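Local coordinates for CRISPR-associated endonuclease Cas3-HD (Methanocaldococcus jannaschii, PDB 3S4L), which cleaves single-stranded DNA, in a magnesium-dependent reaction, and single-stranded RNA as the HD nuclease of a CRISPR antiviral defence system, at residues R34-I39 and E53-F58; L112-A117 and I189-R194; V9-F12 and S16-D19; S95-Y100 and I185-E190. All coordinates share one frame; numbering follows the deposited sequence.

Contact 1. Residues R34-I39 and E53-F58; sequences RYLKTI and EKVDEF
In the all-helical HD domain, the first turn of helix 36-43 packs on helix 52-65 through Leu36 and Ile39, which close on Val55. The two segments come nearest at the CA atoms of Leu36 and Val55, 6.8 Å apart, and the closest contacts are between methyl groups. The branch of Val55 that does the work is CG1: it lies 3.6 Å from CD1 of Leu36 and 3.7 Å from CG2 of Ile39. One methyl thus meets residues three apart on the facing helix, and it gets there because CG1 is trans to the backbone N of Val55 (chi1 170°). Leu36 and Val55 run past each other in opposing directions, whereas Ile39 meets the valine at a slant. This is plain helix-helix packing of the all-alpha HD fold, and Trp28 of helix 17-31 touches both Leu36 and Ile39, bringing in a third helix. Leu36 also reaches the following residue, Asp56, its CD1 4.1 Å from the backbone N of Asp56. The buried carboxylate of Asp56 is engaged from outside the two segments, OD1 hydrogen-bonded to Trp28 NE1 and OD2 in a salt bridge with Lys32.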
loop_
_atom_site.group_PDB
_atom_site.type_symbol
_atom_site.label_atom_id
_atom_site.label_comp_id
_atom_site.label_asym_id
_atom_site.label_seq_id
_atom_site.Cartn_x
_atom_site.Cartn_y
_atom_site.Cartn_z
ATOM N N ARG A 34 18.605 0.725 -11.062
ATOM C CA ARG A 34 19.209 1.838 -10.339
ATOM C C ARG A 34 18.914 1.762 -8.835
ATOM O O ARG A 34 19.611 2.384 -8.036
ATOM C CB ARG A 34 18.733 3.178 -10.917
ATOM N N TYR A 35 17.907 0.977 -8.451
ATOM C CA TYR A 35 17.409 0.989 -7.066
ATOM C C TYR A 35 17.484 -0.350 -6.317
ATOM O O TYR A 35 17.541 -0.383 -5.082
ATOM C CB TYR A 35 15.955 1.487 -7.048
ATOM C CG TYR A 35 15.808 2.889 -7.566
ATOM C CD1 TYR A 35 16.099 3.979 -6.756
ATOM C CD2 TYR A 35 15.383 3.131 -8.864
ATOM C CE1 TYR A 35 15.966 5.276 -7.223
ATOM C CE2 TYR A 35 15.244 4.422 -9.343
ATOM C CZ TYR A 35 15.539 5.492 -8.520
ATOM O OH TYR A 35 15.404 6.778 -9.000
ATOM N N LEU A 36 17.457 -1.448 -7.065
ATOM C CA LEU A 36 17.421 -2.780 -6.467
ATOM C C LEU A 36 18.504 -3.044 -5.385
ATOM O O LEU A 36 18.189 -3.484 -4.279
ATOM C CB LEU A 36 17.465 -3.848 -7.567
ATOM C CG LEU A 36 16.180 -4.626 -7.895
ATOM C CD1 LEU A 36 14.989 -4.128 -7.125
ATOM C CD2 LEU A 36 15.882 -4.653 -9.398
ATOM N N LYS A 37 19.774 -2.795 -5.686
ATOM C CA LYS A 37 20.806 -3.028 -4.673
ATOM C C LYS A 37 20.534 -2.263 -3.367
ATOM O O LYS A 37 20.639 -2.833 -2.274
ATOM C CB LYS A 37 22.203 -2.699 -5.206
ATOM C CG LYS A 37 23.326 -2.991 -4.222
ATOM C CD LYS A 37 24.654 -2.545 -4.815
ATOM C CE LYS A 37 25.761 -2.435 -3.787
ATOM N NZ LYS A 37 26.584 -3.663 -3.698
ATOM N N THR A 38 20.182 -0.984 -3.486
ATOM C CA THR A 38 19.954 -0.138 -2.316
ATOM C C THR A 38 18.820 -0.693 -1.474
ATOM O O THR A 38 18.937 -0.817 -0.260
ATOM C CB THR A 38 19.632 1.307 -2.725
ATOM O OG1 THR A 38 20.713 1.819 -3.514
ATOM C CG2 THR A 38 19.458 2.195 -1.497
ATOM N N ILE A 39 17.724 -1.046 -2.125
ATOM C CA ILE A 39 16.602 -1.640 -1.421
ATOM C C ILE A 39 16.980 -2.990 -0.792
ATOM O O ILE A 39 16.616 -3.263 0.345
ATOM C CB ILE A 39 15.409 -1.810 -2.355
ATOM C CG1 ILE A 39 15.013 -0.455 -2.951
ATOM C CG2 ILE A 39 14.242 -2.429 -1.609
ATOM C CD1 ILE A 39 14.011 -0.559 -4.081
ATOM N N GLU A 53 16.007 -10.740 -7.285
ATOM C CA GLU A 53 14.752 -11.027 -7.966
ATOM C C GLU A 53 13.580 -10.993 -6.985
ATOM O O GLU A 53 12.470 -10.595 -7.342
ATOM C CB GLU A 53 14.823 -12.365 -8.710
ATOM C CG GLU A 53 15.132 -12.222 -10.198
ATOM C CD GLU A 53 16.257 -13.138 -10.669
ATOM O OE1 GLU A 53 16.070 -13.831 -11.691
ATOM O OE2 GLU A 53 17.328 -13.162 -10.020
ATOM N N LYS A 54 13.828 -11.405 -5.746
ATOM C CA LYS A 54 12.791 -11.338 -4.718
ATOM C C LYS A 54 12.427 -9.881 -4.440
ATOM O O LYS A 54 11.248 -9.526 -4.350
ATOM C CB LYS A 54 13.267 -12.013 -3.430
ATOM C CG LYS A 54 12.573 -13.321 -3.129
ATOM C CD LYS A 54 12.459 -14.162 -4.383
ATOM N N VAL A 55 13.457 -9.046 -4.314
ATOM C CA VAL A 55 13.304 -7.627 -4.005
ATOM C C VAL A 55 12.500 -6.941 -5.081
ATOM O O VAL A 55 11.712 -6.038 -4.810
ATOM C CB VAL A 55 14.670 -6.933 -3.902
ATOM C CG1 VAL A 55 14.494 -5.427 -3.833
ATOM C CG2 VAL A 55 15.452 -7.468 -2.706
ATOM N N ASP A 56 12.700 -7.400 -6.310
ATOM C CA ASP A 56 11.985 -6.883 -7.464
ATOM C C ASP A 56 10.493 -7.201 -7.346
ATOM O O ASP A 56 9.636 -6.316 -7.464
ATOM C CB ASP A 56 12.597 -7.500 -8.749
ATOM C CG ASP A 56 12.086 -6.846 -10.031
ATOM O OD1 ASP A 56 11.391 -5.813 -9.952
ATOM O OD2 ASP A 56 12.396 -7.357 -11.128
ATOM N N GLU A 57 10.183 -8.475 -7.122
ATOM C CA GLU A 57 8.803 -8.907 -6.912
ATOM C C GLU A 57 8.161 -8.112 -5.787
ATOM O O GLU A 57 7.012 -7.689 -5.897
ATOM C CB GLU A 57 8.752 -10.392 -6.559
ATOM C CG GLU A 57 9.316 -11.301 -7.619
ATOM C CD GLU A 57 9.572 -12.700 -7.094
ATOM O OE1 GLU A 57 8.811 -13.148 -6.207
ATOM O OE2 GLU A 57 10.541 -13.347 -7.560
ATOM N N PHE A 58 8.902 -7.946 -4.695
ATOM C CA PHE A 58 8.411 -7.218 -3.529
ATOM C C PHE A 58 8.038 -5.790 -3.930
ATOM O O PHE A 58 6.947 -5.320 -3.615
ATOM C CB PHE A 58 9.456 -7.264 -2.396
ATOM C CG PHE A 58 9.201 -6.302 -1.263
ATOM C CD1 PHE A 58 8.261 -6.590 -0.281
ATOM C CD2 PHE A 58 9.926 -5.118 -1.162
ATOM C CE1 PHE A 58 8.033 -5.711 0.781
ATOM C CE2 PHE A 58 9.700 -4.221 -0.108
ATOM C CZ PHE A 58 8.754 -4.526 0.874
#

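Contact 2. Residues L112-A117 and I189-R194; sequences LAFIGA and IEMSVR
Met191 and Phe114 lie alongside each other with their side chains running in opposite directions, so that the sulfur of one comes beside the ring of the other. SD of Met191 is 3.4 Å from CD2 of Phe114 and 3.5 Å from CE2 of the same ring. Measured to the ring centroid the sulfur stands at 4.3 Å, an oblique approach 56° off the normal. The methionine chain folds at chi2 (-94°) and again at chi3, which turns its methyl away from the ring and onto Ala117: CE of Met191 lies 3.6 Å from CB of Ala117 and 3.7 Å from the carbonyl carbon of Ala117. Phe114 and Ala117, three residues apart, therefore receive successive atoms of one side chain. At the far end of the ring the contact thins, CZ of Phe114 being 4.4 Å from the backbone O of Arg194. The axes of the two short segments cross at -94° with a closest approach of 11.4 Å, a wide separation bridged by the long side chains. Tyr100 of helix 91-107 touches Ala117 as well. This is a Met-aromatic contact joining two nearly perpendicular helices of the HD domain.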
loop_
_atom_site.group_PDB
_atom_site.type_symbol
_atom_site.label_atom_id
_atom_site.label_comp_id
_atom_site.label_asym_id
_atom_site.label_seq_id
_atom_site.Cartn_x
_atom_site.Cartn_y
_atom_site.Cartn_z
ATOM N N LEU A 112 8.806 -8.400 6.775
ATOM C CA LEU A 112 8.762 -7.863 5.415
ATOM C C LEU A 112 7.367 -7.309 5.093
ATOM O O LEU A 112 7.228 -6.183 4.598
ATOM C CB LEU A 112 9.178 -8.933 4.396
ATOM C CG LEU A 112 9.251 -8.525 2.921
ATOM C CD1 LEU A 112 10.280 -7.408 2.698
ATOM C CD2 LEU A 112 9.584 -9.739 2.069
ATOM N N ALA A 113 6.334 -8.092 5.394
ATOM C CA ALA A 113 4.949 -7.667 5.164
ATOM C C ALA A 113 4.614 -6.405 5.973
ATOM O O ALA A 113 3.972 -5.465 5.478
ATOM C CB ALA A 113 4.005 -8.796 5.523
ATOM N N PHE A 114 5.056 -6.375 7.225
ATOM C CA PHE A 114 4.859 -5.182 8.029
ATOM C C PHE A 114 5.534 -3.986 7.372
ATOM O O PHE A 114 4.917 -2.935 7.189
ATOM C CB PHE A 114 5.393 -5.363 9.454
ATOM C CG PHE A 114 5.352 -4.096 10.282
ATOM C CD1 PHE A 114 6.486 -3.301 10.424
ATOM C CD2 PHE A 114 4.181 -3.693 10.907
ATOM C CE1 PHE A 114 6.450 -2.127 11.192
ATOM C CE2 PHE A 114 4.136 -2.522 11.665
ATOM C CZ PHE A 114 5.272 -1.742 11.805
ATOM N N ILE A 115 6.807 -4.132 7.016
ATOM C CA ILE A 115 7.536 -2.987 6.491
ATOM C C ILE A 115 6.968 -2.528 5.148
ATOM O O ILE A 115 6.975 -1.342 4.830
ATOM C CB ILE A 115 9.013 -3.272 6.309
ATOM C CG1 ILE A 115 9.690 -2.021 5.816
ATOM C CG2 ILE A 115 9.227 -4.279 5.213
ATOM C CD1 ILE A 115 10.975 -2.306 5.144
ATOM N N GLY A 116 6.494 -3.476 4.346
ATOM C CA GLY A 116 5.878 -3.126 3.075
ATOM C C GLY A 116 4.578 -2.386 3.321
ATOM O O GLY A 116 4.334 -1.353 2.712
ATOM N N ALA A 117 3.755 -2.903 4.233
ATOM C CA ALA A 117 2.460 -2.295 4.517
ATOM C C ALA A 117 2.608 -0.883 5.087
ATOM O O ALA A 117 1.831 0.019 4.756
ATOM C CB ALA A 117 1.648 -3.177 5.475
ATOM N N ILE A 189 -4.806 0.333 13.550
ATOM C CA ILE A 189 -4.438 0.709 14.908
ATOM C C ILE A 189 -3.225 -0.096 15.354
ATOM O O ILE A 189 -2.226 0.466 15.817
ATOM C CB ILE A 189 -5.610 0.474 15.893
ATOM C CG1 ILE A 189 -6.717 1.495 15.645
ATOM C CG2 ILE A 189 -5.130 0.552 17.349
ATOM C CD1 ILE A 189 -7.985 1.221 16.421
ATOM N N GLU A 190 -3.312 -1.417 15.199
ATOM C CA GLU A 190 -2.221 -2.315 15.578
ATOM C C GLU A 190 -0.935 -1.948 14.846
ATOM O O GLU A 190 0.162 -2.103 15.381
ATOM C CB GLU A 190 -2.604 -3.771 15.285
ATOM C CG GLU A 190 -1.845 -4.800 16.110
ATOM C CD GLU A 190 -2.167 -6.238 15.717
ATOM O OE1 GLU A 190 -1.709 -7.167 16.424
ATOM O OE2 GLU A 190 -2.871 -6.439 14.699
ATOM N N MET A 191 -1.067 -1.451 13.622
ATOM C CA MET A 191 0.097 -1.039 12.849
ATOM C C MET A 191 0.700 0.250 13.374
ATOM O O MET A 191 1.898 0.334 13.612
ATOM C CB MET A 191 -0.293 -0.840 11.386
ATOM C CG MET A 191 -0.305 -2.126 10.592
ATOM S SD MET A 191 1.257 -2.386 9.748
ATOM C CE MET A 191 1.070 -1.177 8.420
ATOM N N SER A 192 -0.156 1.253 13.534
ATOM C CA SER A 192 0.245 2.594 13.942
ATOM C C SER A 192 0.949 2.577 15.280
ATOM O O SER A 192 1.855 3.373 15.524
ATOM C CB SER A 192 -0.992 3.481 14.038
ATOM O OG SER A 192 -1.789 3.317 12.883
ATOM N N VAL A 193 0.519 1.672 16.150
ATOM C CA VAL A 193 1.137 1.522 17.458
ATOM C C VAL A 193 2.543 0.969 17.345
ATOM O O VAL A 193 3.512 1.610 17.755
ATOM C CB VAL A 193 0.341 0.563 18.343
ATOM C CG1 VAL A 193 1.191 0.122 19.522
ATOM C CG2 VAL A 193 -0.944 1.218 18.815
ATOM N N ARG A 194 2.643 -0.228 16.781
ATOM C CA ARG A 194 3.914 -0.925 16.701
ATOM C C ARG A 194 4.923 -0.114 15.904
ATOM O O ARG A 194 6.123 -0.402 15.914
ATOM C CB ARG A 194 3.719 -2.340 16.143
ATOM C CG ARG A 194 2.733 -3.158 16.996
ATOM C CD ARG A 194 3.123 -4.631 17.108
ATOM N NE ARG A 194 2.262 -5.490 16.297
ATOM C CZ ARG A 194 2.328 -6.820 16.260
ATOM N NH1 ARG A 194 3.220 -7.471 16.999
ATOM N NH2 ARG A 194 1.496 -7.501 15.479
#

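Contact 3. Residues V9-F12 and S16-D19; sequences VLAF and SLID
Leu17 donates its backbone N to the O of Val9, the one hydrogen bond that crosses between 9-12 and 16-19. It measures 2.8 Å and is nearly straight, 169° at the hydrogen, with the donor tilted 18° from the carbonyl plane. The same oxygen receives a weaker CA-H...O approach from CA of Ser16 at 3.5 Å. Backbone pairing is equally local: Leu10 and Ser16 form an antiparallel non-hydrogen-bonded pair, and Ala11 and Phe12 together face Gln15 in a classic beta bulge.

Apolar contacts lie around this pairing. CB of Ala11 packs 3.9 Å from CD1 of Leu17, while CG1 of Val9 is more distant from CD2 of the same leucine, at 4.4 Å. CD2 of Leu10 comes back to within 4.0 Å of CA of Ser16, although the CB of Leu10 points away from the opposite segment.

Polar capping accounts for the rest. Ser16 is the N-cap of helix 17-31; its OG lies between the backbone N and the carbonyl carbon (chi1 73°), where it accepts from Asp19 N at 3.2 Å. The hydroxyl in turn donates to OD2 of Asp19, 2.8 Å away, meeting the carboxylate from above its plane.

The chemistry implies a helix start fixed twice, by the cap on the Asp19 amide and by the carbonyl of Val9 on the Leu17 amide. Leu17 is thereby placed against Asp67, a ligand of the catalytic metal, its side chain about 4 Å from that of the aspartate; it would act as an apolar second-shell neighbour.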
loop_
_atom_site.group_PDB
_atom_site.type_symbol
_atom_site.label_atom_id
_atom_site.label_comp_id
_atom_site.label_asym_id
_atom_site.label_seq_id
_atom_site.Cartn_x
_atom_site.Cartn_y
_atom_site.Cartn_z
ATOM N N VAL A 9 -13.096 1.046 -12.439
ATOM C CA VAL A 9 -12.345 1.354 -11.221
ATOM C C VAL A 9 -11.271 2.400 -11.532
ATOM O O VAL A 9 -10.304 2.119 -12.236
ATOM C CB VAL A 9 -11.700 0.095 -10.627
ATOM C CG1 VAL A 9 -11.137 0.396 -9.240
ATOM C CG2 VAL A 9 -12.727 -1.024 -10.551
ATOM N N LEU A 10 -11.457 3.615 -11.020
ATOM C CA LEU A 10 -10.640 4.756 -11.446
ATOM C C LEU A 10 -9.481 5.106 -10.507
ATOM O O LEU A 10 -9.616 5.016 -9.283
ATOM C CB LEU A 10 -11.528 5.994 -11.665
ATOM C CG LEU A 10 -12.520 5.929 -12.834
ATOM C CD1 LEU A 10 -13.293 7.238 -13.008
ATOM C CD2 LEU A 10 -11.794 5.571 -14.141
ATOM N N ALA A 11 -8.342 5.487 -11.095
ATOM C CA ALA A 11 -7.233 6.064 -10.335
ATOM C C ALA A 11 -7.423 7.577 -10.314
ATOM O O ALA A 11 -7.156 8.236 -9.304
ATOM C CB ALA A 11 -5.867 5.694 -10.965
ATOM N N PHE A 12 -7.876 8.109 -11.451
ATOM C CA PHE A 12 -8.194 9.526 -11.623
ATOM C C PHE A 12 -9.378 9.617 -12.569
ATOM O O PHE A 12 -9.660 8.662 -13.302
ATOM C CB PHE A 12 -7.026 10.287 -12.263
ATOM C CG PHE A 12 -5.710 10.058 -11.595
ATOM C CD1 PHE A 12 -5.337 10.815 -10.498
ATOM C CD2 PHE A 12 -4.839 9.087 -12.066
ATOM C CE1 PHE A 12 -4.110 10.602 -9.877
ATOM C CE2 PHE A 12 -3.613 8.868 -11.448
ATOM C CZ PHE A 12 -3.248 9.630 -10.353
ATOM N N SER A 16 -8.115 4.701 -15.564
ATOM C CA SER A 16 -8.450 3.491 -14.814
ATOM C C SER A 16 -7.275 3.096 -13.925
ATOM O O SER A 16 -6.127 3.408 -14.242
ATOM C CB SER A 16 -8.855 2.344 -15.740
ATOM O OG SER A 16 -7.741 1.811 -16.434
ATOM N N LEU A 17 -7.563 2.446 -12.799
ATOM C CA LEU A 17 -6.514 2.080 -11.862
ATOM C C LEU A 17 -5.594 1.009 -12.468
ATOM O O LEU A 17 -4.373 1.082 -12.324
ATOM C CB LEU A 17 -7.109 1.631 -10.512
ATOM C CG LEU A 17 -6.128 1.236 -9.393
ATOM C CD1 LEU A 17 -5.279 2.419 -8.933
ATOM C CD2 LEU A 17 -6.874 0.636 -8.208
ATOM N N ILE A 18 -6.182 0.021 -13.141
ATOM C CA ILE A 18 -5.414 -0.992 -13.877
ATOM C C ILE A 18 -4.418 -0.374 -14.880
ATOM O O ILE A 18 -3.229 -0.715 -14.892
ATOM C CB ILE A 18 -6.355 -1.967 -14.625
ATOM C CG1 ILE A 18 -6.942 -2.982 -13.644
ATOM C CG2 ILE A 18 -5.608 -2.691 -15.743
ATOM C CD1 ILE A 18 -5.884 -3.663 -12.778
ATOM N N ASP A 19 -4.904 0.532 -15.722
ATOM C CA ASP A 19 -4.022 1.203 -16.665
ATOM C C ASP A 19 -2.937 2.007 -15.961
ATOM O O ASP A 19 -1.778 2.008 -16.376
ATOM C CB ASP A 19 -4.815 2.085 -17.634
ATOM C CG ASP A 19 -5.598 1.269 -18.650
ATOM O OD1 ASP A 19 -5.091 0.204 -19.076
ATOM O OD2 ASP A 19 -6.720 1.685 -19.020
#

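Contact 4. Residues S95-Y100 and I185-E190; sequences SAYYTY and IRFVIE
Phe187 is the residue of 185-190 that packs on the facing helix, and its CB already makes contact, lying in the plane of the Tyr97 ring at its edge, 3.6 Å from CD1 of Tyr97. Further out, the phenylalanine ring receives the edge of Tyr97 toward its face in an offset edge-to-face pair, with centroids 5.7 Å apart and planes at 82°. CG of Phe187 is trans to its backbone N, which extends the ring between Tyr97 and Tyr100. CE2 of Phe187 lies 3.8 Å from the backbone O of Ala96. On the Tyr100 side, CZ of Phe187 meets CB of Tyr100 at 3.4 Å, and CE1 of Phe187 sits 3.5 Å above one face of the Tyr100 ring, displaced toward its rim. Those two planes are inclined at 44°, an oblique meeting. Next in sequence, Val188 turns to Val145 of helix 142-149, continuing the packing beyond the aromatic cluster. The segment axes cross at 88° and approach to 9.7 Å. Chemically, no hydrogen bond crosses between the two segments: ring and aliphatic surfaces hold the crossing together, and the three rings, set at different inclinations, fit by shape rather than by polar pairing.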
loop_
_atom_site.group_PDB
_atom_site.type_symbol
_atom_site.label_atom_id
_atom_site.label_comp_id
_atom_site.label_asym_id
_atom_site.label_seq_id
_atom_site.Cartn_x
_atom_site.Cartn_y
_atom_site.Cartn_z
ATOM N N SER A 95 -5.136 0.494 1.686
ATOM C CA SER A 95 -4.047 -0.136 0.916
ATOM C C SER A 95 -3.097 -0.944 1.822
ATOM O O SER A 95 -2.756 -2.096 1.515
ATOM C CB SER A 95 -3.229 0.908 0.137
ATOM O OG SER A 95 -3.994 1.627 -0.821
ATOM N N ALA A 96 -2.675 -0.329 2.928
ATOM C CA ALA A 96 -1.753 -0.968 3.869
ATOM C C ALA A 96 -2.283 -2.310 4.353
ATOM O O ALA A 96 -1.524 -3.277 4.503
ATOM C CB ALA A 96 -1.455 -0.050 5.059
ATOM N N TYR A 97 -3.586 -2.361 4.603
ATOM C CA TYR A 97 -4.238 -3.587 5.068
ATOM C C TYR A 97 -4.110 -4.698 4.047
ATOM O O TYR A 97 -3.639 -5.775 4.379
ATOM C CB TYR A 97 -5.711 -3.337 5.397
ATOM C CG TYR A 97 -6.520 -4.595 5.715
ATOM C CD1 TYR A 97 -6.619 -5.074 7.020
ATOM C CD2 TYR A 97 -7.228 -5.266 4.720
ATOM C CE1 TYR A 97 -7.391 -6.211 7.329
ATOM C CE2 TYR A 97 -7.985 -6.406 5.011
ATOM C CZ TYR A 97 -8.062 -6.871 6.318
ATOM O OH TYR A 97 -8.812 -7.992 6.605
ATOM N N TYR A 98 -4.506 -4.444 2.800
ATOM C CA TYR A 98 -4.410 -5.499 1.789
ATOM C C TYR A 98 -2.955 -5.839 1.438
ATOM O O TYR A 98 -2.616 -6.994 1.144
ATOM C CB TYR A 98 -5.198 -5.144 0.531
ATOM C CG TYR A 98 -6.670 -5.265 0.737
ATOM C CD1 TYR A 98 -7.273 -6.517 0.814
ATOM C CD2 TYR A 98 -7.466 -4.129 0.877
ATOM C CE1 TYR A 98 -8.643 -6.637 1.032
ATOM C CE2 TYR A 98 -8.840 -4.236 1.071
ATOM C CZ TYR A 98 -9.412 -5.487 1.153
ATOM O OH TYR A 98 -10.753 -5.582 1.346
ATOM N N THR A 99 -2.099 -4.827 1.471
ATOM C CA THR A 99 -0.698 -5.031 1.138
ATOM C C THR A 99 -0.099 -5.995 2.132
ATOM O O THR A 99 0.615 -6.928 1.765
ATOM C CB THR A 99 0.085 -3.710 1.148
ATOM O OG1 THR A 99 -0.397 -2.871 0.090
ATOM C CG2 THR A 99 1.578 -3.967 0.959
ATOM N N TYR A 100 -0.402 -5.776 3.402
ATOM C CA TYR A 100 0.167 -6.611 4.432
ATOM C C TYR A 100 -0.203 -8.081 4.219
ATOM O O TYR A 100 0.667 -8.956 4.235
ATOM C CB TYR A 100 -0.289 -6.160 5.816
ATOM C CG TYR A 100 0.218 -7.099 6.875
ATOM C CD1 TYR A 100 -0.554 -8.166 7.318
ATOM C CD2 TYR A 100 1.488 -6.940 7.407
ATOM C CE1 TYR A 100 -0.071 -9.051 8.299
ATOM C CE2 TYR A 100 1.981 -7.809 8.374
ATOM C CZ TYR A 100 1.196 -8.859 8.817
ATOM O OH TYR A 100 1.689 -9.711 9.780
ATOM N N ILE A 185 -9.772 -1.268 10.631
ATOM C CA ILE A 185 -9.501 -0.402 11.771
ATOM C C ILE A 185 -8.556 -1.082 12.764
ATOM O O ILE A 185 -7.543 -0.507 13.172
ATOM C CB ILE A 185 -10.830 0.010 12.461
ATOM C CG1 ILE A 185 -11.568 1.054 11.609
ATOM C CG2 ILE A 185 -10.601 0.499 13.907
ATOM C CD1 ILE A 185 -12.998 1.353 12.102
ATOM N N ARG A 186 -8.884 -2.311 13.143
ATOM C CA ARG A 186 -8.083 -3.062 14.107
ATOM C C ARG A 186 -6.669 -3.233 13.583
ATOM O O ARG A 186 -5.694 -3.012 14.310
ATOM C CB ARG A 186 -8.707 -4.441 14.351
ATOM C CG ARG A 186 -9.236 -4.661 15.740
ATOM C CD ARG A 186 -9.835 -6.056 15.901
ATOM N NE ARG A 186 -10.970 -6.271 15.010
ATOM C CZ ARG A 186 -12.213 -5.890 15.277
ATOM N NH1 ARG A 186 -12.489 -5.281 16.427
ATOM N NH2 ARG A 186 -13.178 -6.119 14.396
ATOM N N PHE A 187 -6.555 -3.640 12.318
ATOM C CA PHE A 187 -5.235 -3.789 11.716
ATOM C C PHE A 187 -4.438 -2.497 11.740
ATOM O O PHE A 187 -3.286 -2.479 12.168
ATOM C CB PHE A 187 -5.296 -4.297 10.272
ATOM C CG PHE A 187 -3.951 -4.319 9.613
ATOM C CD1 PHE A 187 -3.051 -5.331 9.888
ATOM C CD2 PHE A 187 -3.566 -3.304 8.765
ATOM C CE1 PHE A 187 -1.798 -5.335 9.307
ATOM C CE2 PHE A 187 -2.328 -3.307 8.183
ATOM C CZ PHE A 187 -1.438 -4.325 8.456
ATOM N N VAL A 188 -5.039 -1.416 11.260
ATOM C CA VAL A 188 -4.324 -0.145 11.192
ATOM C C VAL A 188 -3.908 0.398 12.574
ATOM O O VAL A 188 -2.782 0.861 12.750
ATOM C CB VAL A 188 -5.113 0.924 10.413
ATOM C CG1 VAL A 188 -4.291 2.199 10.337
ATOM C CG2 VAL A 188 -5.471 0.401 9.008
ATOM N N ILE A 189 -4.806 0.333 13.550
ATOM C CA ILE A 189 -4.438 0.709 14.908
ATOM C C ILE A 189 -3.225 -0.096 15.354
ATOM O O ILE A 189 -2.226 0.466 15.817
ATOM C CB ILE A 189 -5.610 0.474 15.893
ATOM C CG1 ILE A 189 -6.717 1.495 15.645
ATOM C CG2 ILE A 189 -5.130 0.552 17.349
ATOM C CD1 ILE A 189 -7.985 1.221 16.421
ATOM N N GLU A 190 -3.312 -1.417 15.199
ATOM C CA GLU A 190 -2.221 -2.315 15.578
ATOM C C GLU A 190 -0.935 -1.948 14.846
ATOM O O GLU A 190 0.162 -2.103 15.381
ATOM C CB GLU A 190 -2.604 -3.771 15.285
ATOM C CG GLU A 190 -1.845 -4.800 16.110
ATOM C CD GLU A 190 -2.167 -6.238 15.717
ATOM O OE1 GLU A 190 -1.709 -7.167 16.424
ATOM O OE2 GLU A 190 -2.871 -6.439 14.699
#

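Contacts 2 and 4 form one continuous packing patch, their centres 7 Å apart: both use helix 181-197, to which contact 4 adds helix 91-107 and contact 2 the next helix, 110-121, and CB of Ala117 is 3.6 Å from CB of Tyr100. Contact 1 joins this patch through Phe58, whose CE1 lies 3.4 Å from CD1 of Leu112, although the centres of contacts 1 and 2 are 20 Å apart. Contact 3 touches none of the others, but its Leu17 side chain is about 8 Å from a bound calcium ion. The corresponding distances are about 11 Å for Ala96 in contact 4 and about 14 Å for Ala117 in contact 2, while contact 1 lies away from the metal site.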